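Local coordinates for substrate-binding protein (Synechococcus sp., PDB 6WPN) that probably binds sugars or oligosaccharides in the periplasm for delivery to a transporter, at residues 183-188 with 244-249; 146-151 with 258-263. One frame throughout, in Å; residues are numbered along the deposited sequence.

Interaction 1: residues 183-188 with 244-249; sequences GLFVTV and QGQRRA
F185 sets its ring against the first turn of helix 246-254, packing closely on A249 and G245. The methyl CB of A249 lies 3.5 Å from F185 CD1, while A249 N sits over the centre of one ring face, 4.1 Å above its plane. This position follows from the first torsion of F185, which holds CG anti to the backbone N (chi1 -172°) and directs the ring at the helix. F185 CE1 comes within 3.4 Å of G245 O, an oxygen that also accepts R248 N at 3.0 Å, with G245 in the N-cap position. The Q246 amide stands almost upright to the ring, the two planes 84° apart, with NE2 near the ring edge and 3.5 Å from F185 O. Beside this packing, T187 OG1 donates to Q244 O at 2.8 Å. The hydroxyl stands 42° above the carbonyl plane, and it also takes a hydrogen bond from V189 N. The looser side is that of the outer ends of Q244 and R248; R248 still lays its CG 3.7 Å from F185 CE2, but its guanidinium is paired beyond the contact, in salt bridges with E240 and E251. The loop is therefore joined to the helix start mainly by packing round one aromatic ring, against a methyl, an aliphatic CG and backbone carbonyl oxygens, while one hydrogen bond adds a polar tie and acidic neighbours answer the arginine's charge.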
ATOM      1  N   GLY A 183      10.989 -18.291  -3.995  1.00 44.86           N
ATOM      2  CA  GLY A 183       9.786 -18.028  -4.762  1.00 31.96           C
ATOM      3  C   GLY A 183       9.129 -16.701  -4.453  1.00 39.84           C
ATOM      4  O   GLY A 183       8.523 -16.090  -5.341  1.00 47.40           O
ATOM      5  N   LEU A 184       9.208 -16.245  -3.205  1.00 40.54           N
ATOM      6  CA  LEU A 184       8.578 -14.988  -2.815  1.00 45.00           C
ATOM      7  C   LEU A 184       9.249 -14.462  -1.552  1.00 43.19           C
ATOM      8  O   LEU A 184      10.076 -15.135  -0.933  1.00 40.33           O
ATOM      9  CB  LEU A 184       7.068 -15.160  -2.608  1.00 37.67           C
ATOM     10  CG  LEU A 184       6.619 -15.874  -1.335  1.00 46.20           C
ATOM     11  CD1 LEU A 184       5.138 -15.625  -1.091  1.00 37.72           C
ATOM     12  CD2 LEU A 184       6.913 -17.378  -1.408  1.00 47.32           C
ATOM     13  N   PHE A 185       8.872 -13.240  -1.177  1.00 46.80           N
ATOM     14  CA  PHE A 185       9.476 -12.549  -0.040  1.00 37.73           C
ATOM     15  C   PHE A 185       8.393 -11.686   0.590  1.00 39.02           C
ATOM     16  O   PHE A 185       8.026 -10.654   0.023  1.00 38.48           O
ATOM     17  CB  PHE A 185      10.662 -11.689  -0.490  1.00 31.96           C
ATOM     18  CG  PHE A 185      11.456 -11.083   0.638  1.00 36.19           C
ATOM     19  CD1 PHE A 185      10.926 -10.078   1.434  1.00 38.86           C
ATOM     20  CD2 PHE A 185      12.757 -11.493   0.871  1.00 36.30           C
ATOM     21  CE1 PHE A 185      11.661  -9.521   2.458  1.00 40.80           C
ATOM     22  CE2 PHE A 185      13.502 -10.936   1.893  1.00 45.68           C
ATOM     23  CZ  PHE A 185      12.955  -9.949   2.691  1.00 42.59           C
ATOM     24  N   VAL A 186       7.880 -12.090   1.746  1.00 40.62           N
ATOM     25  CA  VAL A 186       6.920 -11.280   2.487  1.00 41.81           C
ATOM     26  C   VAL A 186       7.518 -10.997   3.858  1.00 43.15           C
ATOM     27  O   VAL A 186       7.801 -11.926   4.623  1.00 39.22           O
ATOM     28  CB  VAL A 186       5.552 -11.968   2.601  1.00 52.28           C
ATOM     29  CG1 VAL A 186       4.593 -11.104   3.400  1.00 48.13           C
ATOM     30  CG2 VAL A 186       4.991 -12.254   1.215  1.00 52.67           C
ATOM     31  N   THR A 187       7.719  -9.718   4.161  1.00 39.30           N
ATOM     32  CA  THR A 187       8.395  -9.336   5.387  1.00 42.33           C
ATOM     33  C   THR A 187       7.476  -9.505   6.593  1.00 50.30           C
ATOM     34  O   THR A 187       6.254  -9.344   6.506  1.00 51.12           O
ATOM     35  CB  THR A 187       8.892  -7.891   5.309  1.00 39.93           C
ATOM     36  OG1 THR A 187       9.672  -7.593   6.473  1.00 39.58           O
ATOM     37  CG2 THR A 187       7.719  -6.911   5.226  1.00 37.54           C
ATOM     38  N   VAL A 188       8.082  -9.849   7.726  1.00 48.86           N
ATOM     39  CA  VAL A 188       7.386  -9.940   9.000  1.00 44.88           C
ATOM     40  C   VAL A 188       8.008  -8.982  10.023  1.00 49.99           C
ATOM     41  O   VAL A 188       7.850  -9.148  11.229  1.00 57.91           O
ATOM     42  CB  VAL A 188       7.340 -11.406   9.489  1.00 51.49           C
ATOM     43  CG1 VAL A 188       8.711 -11.909   9.866  1.00 58.50           C
ATOM     44  CG2 VAL A 188       6.341 -11.611  10.626  1.00 52.40           C
ATOM     45  N   GLN A 244      14.359  -8.096   7.639  1.00 42.24           N
ATOM     46  CA  GLN A 244      14.488  -7.081   6.601  1.00 43.91           C
ATOM     47  C   GLN A 244      13.166  -6.932   5.859  1.00 44.50           C
ATOM     48  O   GLN A 244      12.372  -7.875   5.771  1.00 35.65           O
ATOM     49  CB  GLN A 244      15.620  -7.432   5.608  1.00 39.65           C
ATOM     50  CG  GLN A 244      17.020  -7.324   6.211  1.00 38.64           C
ATOM     51  CD  GLN A 244      18.126  -7.690   5.237  1.00 39.36           C
ATOM     52  OE1 GLN A 244      18.028  -8.672   4.503  1.00 46.15           O
ATOM     53  NE2 GLN A 244      19.186  -6.902   5.233  1.00 42.77           N
ATOM     54  N   GLY A 245      12.937  -5.735   5.324  1.00 49.85           N
ATOM     55  CA  GLY A 245      11.691  -5.396   4.674  1.00 50.52           C
ATOM     56  C   GLY A 245      11.747  -5.538   3.167  1.00 50.87           C
ATOM     57  O   GLY A 245      12.616  -6.217   2.609  1.00 45.97           O
ATOM     58  N   GLN A 246      10.819  -4.850   2.497  1.00 47.72           N
ATOM     59  CA  GLN A 246      10.641  -5.015   1.058  1.00 46.24           C
ATOM     60  C   GLN A 246      11.799  -4.443   0.252  1.00 50.98           C
ATOM     61  O   GLN A 246      11.938  -4.779  -0.929  1.00 64.50           O
ATOM     62  CB  GLN A 246       9.328  -4.365   0.620  1.00 59.77           C
ATOM     63  CG  GLN A 246       8.091  -5.114   1.083  1.00 69.37           C
ATOM     64  CD  GLN A 246       8.059  -6.551   0.592  1.00 77.84           C
ATOM     65  OE1 GLN A 246       8.333  -6.826  -0.581  1.00 74.00           O
ATOM     66  NE2 GLN A 246       7.738  -7.478   1.493  1.00 70.87           N
ATOM     67  N   ARG A 247      12.626  -3.585   0.850  1.00 47.75           N
ATOM     68  CA  ARG A 247      13.824  -3.127   0.157  1.00 55.80           C
ATOM     69  C   ARG A 247      14.779  -4.282  -0.112  1.00 52.20           C
ATOM     70  O   ARG A 247      15.476  -4.290  -1.132  1.00 48.64           O
ATOM     71  CB  ARG A 247      14.520  -2.044   0.981  1.00 61.23           C
ATOM     72  CG  ARG A 247      13.717  -0.761   1.113  1.00 74.89           C
ATOM     73  CD  ARG A 247      14.474   0.282   1.919  1.00 89.48           C
ATOM     74  NE  ARG A 247      13.697   1.507   2.110  1.00100.74           N
ATOM     75  CZ  ARG A 247      14.110   2.547   2.830  1.00107.90           C
ATOM     76  NH1 ARG A 247      15.293   2.510   3.432  1.00110.00           N
ATOM     77  NH2 ARG A 247      13.340   3.622   2.957  1.00106.73           N
ATOM     78  N   ARG A 248      14.822  -5.264   0.791  1.00 44.58           N
ATOM     79  CA  ARG A 248      15.612  -6.465   0.547  1.00 38.90           C
ATOM     80  C   ARG A 248      14.989  -7.317  -0.554  1.00 40.46           C
ATOM     81  O   ARG A 248      15.709  -7.902  -1.374  1.00 38.97           O
ATOM     82  CB  ARG A 248      15.758  -7.263   1.842  1.00 34.26           C
ATOM     83  CG  ARG A 248      16.413  -8.623   1.684  1.00 35.67           C
ATOM     84  CD  ARG A 248      17.815  -8.504   1.134  1.00 30.12           C
ATOM     85  NE  ARG A 248      18.466  -9.807   1.069  1.00 36.15           N
ATOM     86  CZ  ARG A 248      19.690 -10.009   0.595  1.00 35.93           C
ATOM     87  NH1 ARG A 248      20.405  -8.991   0.136  1.00 38.42           N
ATOM     88  NH2 ARG A 248      20.202 -11.229   0.588  1.00 36.55           N
ATOM     89  N   ALA A 249      13.654  -7.405  -0.588  1.00 36.14           N
ATOM     90  CA  ALA A 249      12.996  -8.117  -1.679  1.00 34.46           C
ATOM     91  C   ALA A 249      13.331  -7.475  -3.014  1.00 38.47           C
ATOM     92  O   ALA A 249      13.648  -8.170  -3.988  1.00 45.09           O
ATOM     93  CB  ALA A 249      11.484  -8.131  -1.470  1.00 31.96           C
TER

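Interaction 2: residues 146-151 with 258-263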
ATOM      1  N   SER A 146       2.232  -8.876  -9.531  1.00 44.80           N
ATOM      2  CA  SER A 146       3.271  -9.883  -9.337  1.00 42.04           C
ATOM      3  C   SER A 146       4.278  -9.745 -10.473  1.00 35.15           C
ATOM      4  O   SER A 146       3.964 -10.059 -11.624  1.00 35.42           O
ATOM      5  CB  SER A 146       2.685 -11.293  -9.299  1.00 39.67           C
ATOM      6  OG  SER A 146       1.901 -11.496  -8.139  1.00 45.51           O
ATOM      7  N   LEU A 147       5.464  -9.228 -10.165  1.00 34.84           N
ATOM      8  CA  LEU A 147       6.556  -9.213 -11.134  1.00 34.80           C
ATOM      9  C   LEU A 147       7.260 -10.565 -11.104  1.00 34.80           C
ATOM     10  O   LEU A 147       7.892 -10.921 -10.105  1.00 34.93           O
ATOM     11  CB  LEU A 147       7.519  -8.071 -10.834  1.00 36.34           C
ATOM     12  CG  LEU A 147       6.871  -6.684 -10.809  1.00 44.07           C
ATOM     13  CD1 LEU A 147       7.915  -5.597 -10.586  1.00 39.12           C
ATOM     14  CD2 LEU A 147       6.091  -6.426 -12.087  1.00 35.41           C
ATOM     15  N   VAL A 148       7.133 -11.338 -12.181  1.00 37.48           N
ATOM     16  CA  VAL A 148       7.585 -12.726 -12.212  1.00 41.79           C
ATOM     17  C   VAL A 148       8.831 -12.837 -13.081  1.00 41.28           C
ATOM     18  O   VAL A 148       8.820 -12.441 -14.254  1.00 43.04           O
ATOM     19  CB  VAL A 148       6.474 -13.655 -12.727  1.00 40.86           C
ATOM     20  CG1 VAL A 148       7.006 -15.058 -12.935  1.00 40.14           C
ATOM     21  CG2 VAL A 148       5.318 -13.658 -11.745  1.00 41.91           C
ATOM     22  N   ASN A 149       9.896 -13.395 -12.510  1.00 36.96           N
ATOM     23  CA  ASN A 149      11.107 -13.712 -13.262  1.00 38.18           C
ATOM     24  C   ASN A 149      10.852 -14.983 -14.065  1.00 44.68           C
ATOM     25  O   ASN A 149      10.925 -16.095 -13.532  1.00 40.43           O
ATOM     26  CB  ASN A 149      12.292 -13.875 -12.319  1.00 37.55           C
ATOM     27  CG  ASN A 149      13.610 -14.034 -13.055  1.00 40.46           C
ATOM     28  OD1 ASN A 149      13.737 -14.849 -13.965  1.00 44.09           O
ATOM     29  ND2 ASN A 149      14.603 -13.250 -12.655  1.00 49.60           N
ATOM     30  N   GLY A 150      10.562 -14.822 -15.359  1.00 41.09           N
ATOM     31  CA  GLY A 150      10.223 -15.970 -16.185  1.00 36.42           C
ATOM     32  C   GLY A 150      11.390 -16.909 -16.399  1.00 40.96           C
ATOM     33  O   GLY A 150      11.200 -18.107 -16.630  1.00 39.73           O
ATOM     34  N   ASP A 151      12.610 -16.386 -16.328  1.00 50.55           N
ATOM     35  CA  ASP A 151      13.770 -17.241 -16.523  1.00 58.34           C
ATOM     36  C   ASP A 151      13.964 -18.192 -15.342  1.00 50.82           C
ATOM     37  O   ASP A 151      14.356 -19.350 -15.530  1.00 45.69           O
ATOM     38  CB  ASP A 151      15.007 -16.389 -16.752  1.00 76.91           C
ATOM     39  CG  ASP A 151      16.211 -17.221 -17.042  1.00 99.79           C
ATOM     40  OD1 ASP A 151      16.444 -17.549 -18.228  1.00111.36           O
ATOM     41  OD2 ASP A 151      16.891 -17.588 -16.068  1.00102.45           O
ATOM     42  N   LEU A 258      15.080 -13.807  -6.696  1.00 50.25           N
ATOM     43  CA  LEU A 258      13.683 -13.864  -6.280  1.00 33.75           C
ATOM     44  C   LEU A 258      12.816 -14.059  -7.516  1.00 40.82           C
ATOM     45  O   LEU A 258      12.881 -13.257  -8.453  1.00 43.77           O
ATOM     46  CB  LEU A 258      13.290 -12.586  -5.530  1.00 31.72           C
ATOM     47  CG  LEU A 258      11.910 -12.525  -4.870  1.00 36.03           C
ATOM     48  CD1 LEU A 258      11.743 -13.679  -3.904  1.00 36.90           C
ATOM     49  CD2 LEU A 258      11.717 -11.196  -4.148  1.00 32.21           C
ATOM     50  N   ALA A 259      11.996 -15.114  -7.515  1.00 42.08           N
ATOM     51  CA  ALA A 259      11.202 -15.435  -8.697  1.00 40.21           C
ATOM     52  C   ALA A 259       9.977 -14.541  -8.828  1.00 38.96           C
ATOM     53  O   ALA A 259       9.572 -14.217  -9.948  1.00 40.40           O
ATOM     54  CB  ALA A 259      10.774 -16.903  -8.668  1.00 37.17           C
ATOM     55  N   LEU A 260       9.371 -14.135  -7.716  1.00 35.60           N
ATOM     56  CA  LEU A 260       8.188 -13.285  -7.749  1.00 36.82           C
ATOM     57  C   LEU A 260       8.387 -12.127  -6.783  1.00 45.85           C
ATOM     58  O   LEU A 260       8.744 -12.337  -5.622  1.00 51.45           O
ATOM     59  CB  LEU A 260       6.921 -14.073  -7.389  1.00 35.14           C
ATOM     60  CG  LEU A 260       5.566 -13.359  -7.507  1.00 34.90           C
ATOM     61  CD1 LEU A 260       4.454 -14.357  -7.801  1.00 30.88           C
ATOM     62  CD2 LEU A 260       5.234 -12.586  -6.241  1.00 39.19           C
ATOM     63  N   LEU A 261       8.115 -10.915  -7.257  1.00 44.09           N
ATOM     64  CA  LEU A 261       8.227  -9.698  -6.462  1.00 38.59           C
ATOM     65  C   LEU A 261       6.895  -8.965  -6.517  1.00 39.02           C
ATOM     66  O   LEU A 261       6.429  -8.606  -7.602  1.00 41.22           O
ATOM     67  CB  LEU A 261       9.357  -8.807  -6.990  1.00 29.96           C
ATOM     68  CG  LEU A 261       9.525  -7.427  -6.350  1.00 38.21           C
ATOM     69  CD1 LEU A 261      10.075  -7.525  -4.931  1.00 27.82           C
ATOM     70  CD2 LEU A 261      10.411  -6.548  -7.215  1.00 31.43           C
ATOM     71  N   ALA A 262       6.278  -8.750  -5.361  1.00 44.40           N
ATOM     72  CA  ALA A 262       5.023  -8.002  -5.301  1.00 45.46           C
ATOM     73  C   ALA A 262       5.344  -6.518  -5.422  1.00 42.08           C
ATOM     74  O   ALA A 262       5.824  -5.897  -4.474  1.00 44.76           O
ATOM     75  CB  ALA A 262       4.273  -8.306  -4.009  1.00 35.48           C
ATOM     76  N   SER A 263       5.082  -5.938  -6.591  1.00 43.75           N
ATOM     77  CA  SER A 263       5.441  -4.547  -6.831  1.00 50.46           C
ATOM     78  C   SER A 263       4.598  -3.993  -7.978  1.00 56.12           C
ATOM     79  O   SER A 263       3.930  -4.731  -8.708  1.00 51.51           O
ATOM     80  CB  SER A 263       6.943  -4.413  -7.112  1.00 52.01           C
ATOM     81  OG  SER A 263       7.337  -3.059  -7.263  1.00 63.29           O
TER
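The flat groups that meet between L147 and L261 are peptide units, which exchange hydrogen bonds with the donors tilted somewhat from the carbonyl planes. L147 N donates to L261 O at 2.8 Å, tilted 26° from that carbonyl plane, and L261 N returns the bond to L147 O at 2.9 Å. N149 N reaches A259 O at 2.7 Å with a straighter N-H...O angle of 168°. L147 and L261 thus form an antiparallel hydrogen-bonded pair, flanked by the non-hydrogen-bonded pairs S146-A262 and V148-L260. On one sheet face L260 CD1 meets S146 CB at 3.8 Å and V148 CG2 at 4.1 Å; CG of L260 stands anti to its own nitrogen (chi1 -174°), which carries the branch toward S146. Shortening L260 to an alanine here is likely to open a gap beside S146 and V148 and to take away the side-chain packing on Y171. L147, on the other face with L261, reaches S263 CB with CD1 at 3.8 Å, the methyl CD2 of L261 lying farther from it, at 4.3 Å. The hydroxyl of S146 is bonded to P286 O. N149, at the N-cap of helix 150-155, uses OD1 to hold L152 N. Strand 137-149 also pairs with strand 282-285, while helix 168-179 packs on the L260 face and helices 246-254 and 265-274 on the face of L147 and L261.

Interactions 1 and 2 have centres about 12 Å apart and meet directly by packing. G183 O lies 3.3 Å from L260 CB, and L184 C is 3.5 Å from L258 CD1. On the helix side, A249 O approaches L258 CD2 at 3.6 Å and L261 CD1 at 3.8 Å, while the side chain of L258 also touches F185. Helix 246-254 is followed in the chain by strand 260-263, so one continuous run serves both contacts, and the backbone bond between A259 and Y182 ties that run to the chain just before G183. The geometry thus indicates a shared packing layer; it identifies no sugar-binding residue in either contact.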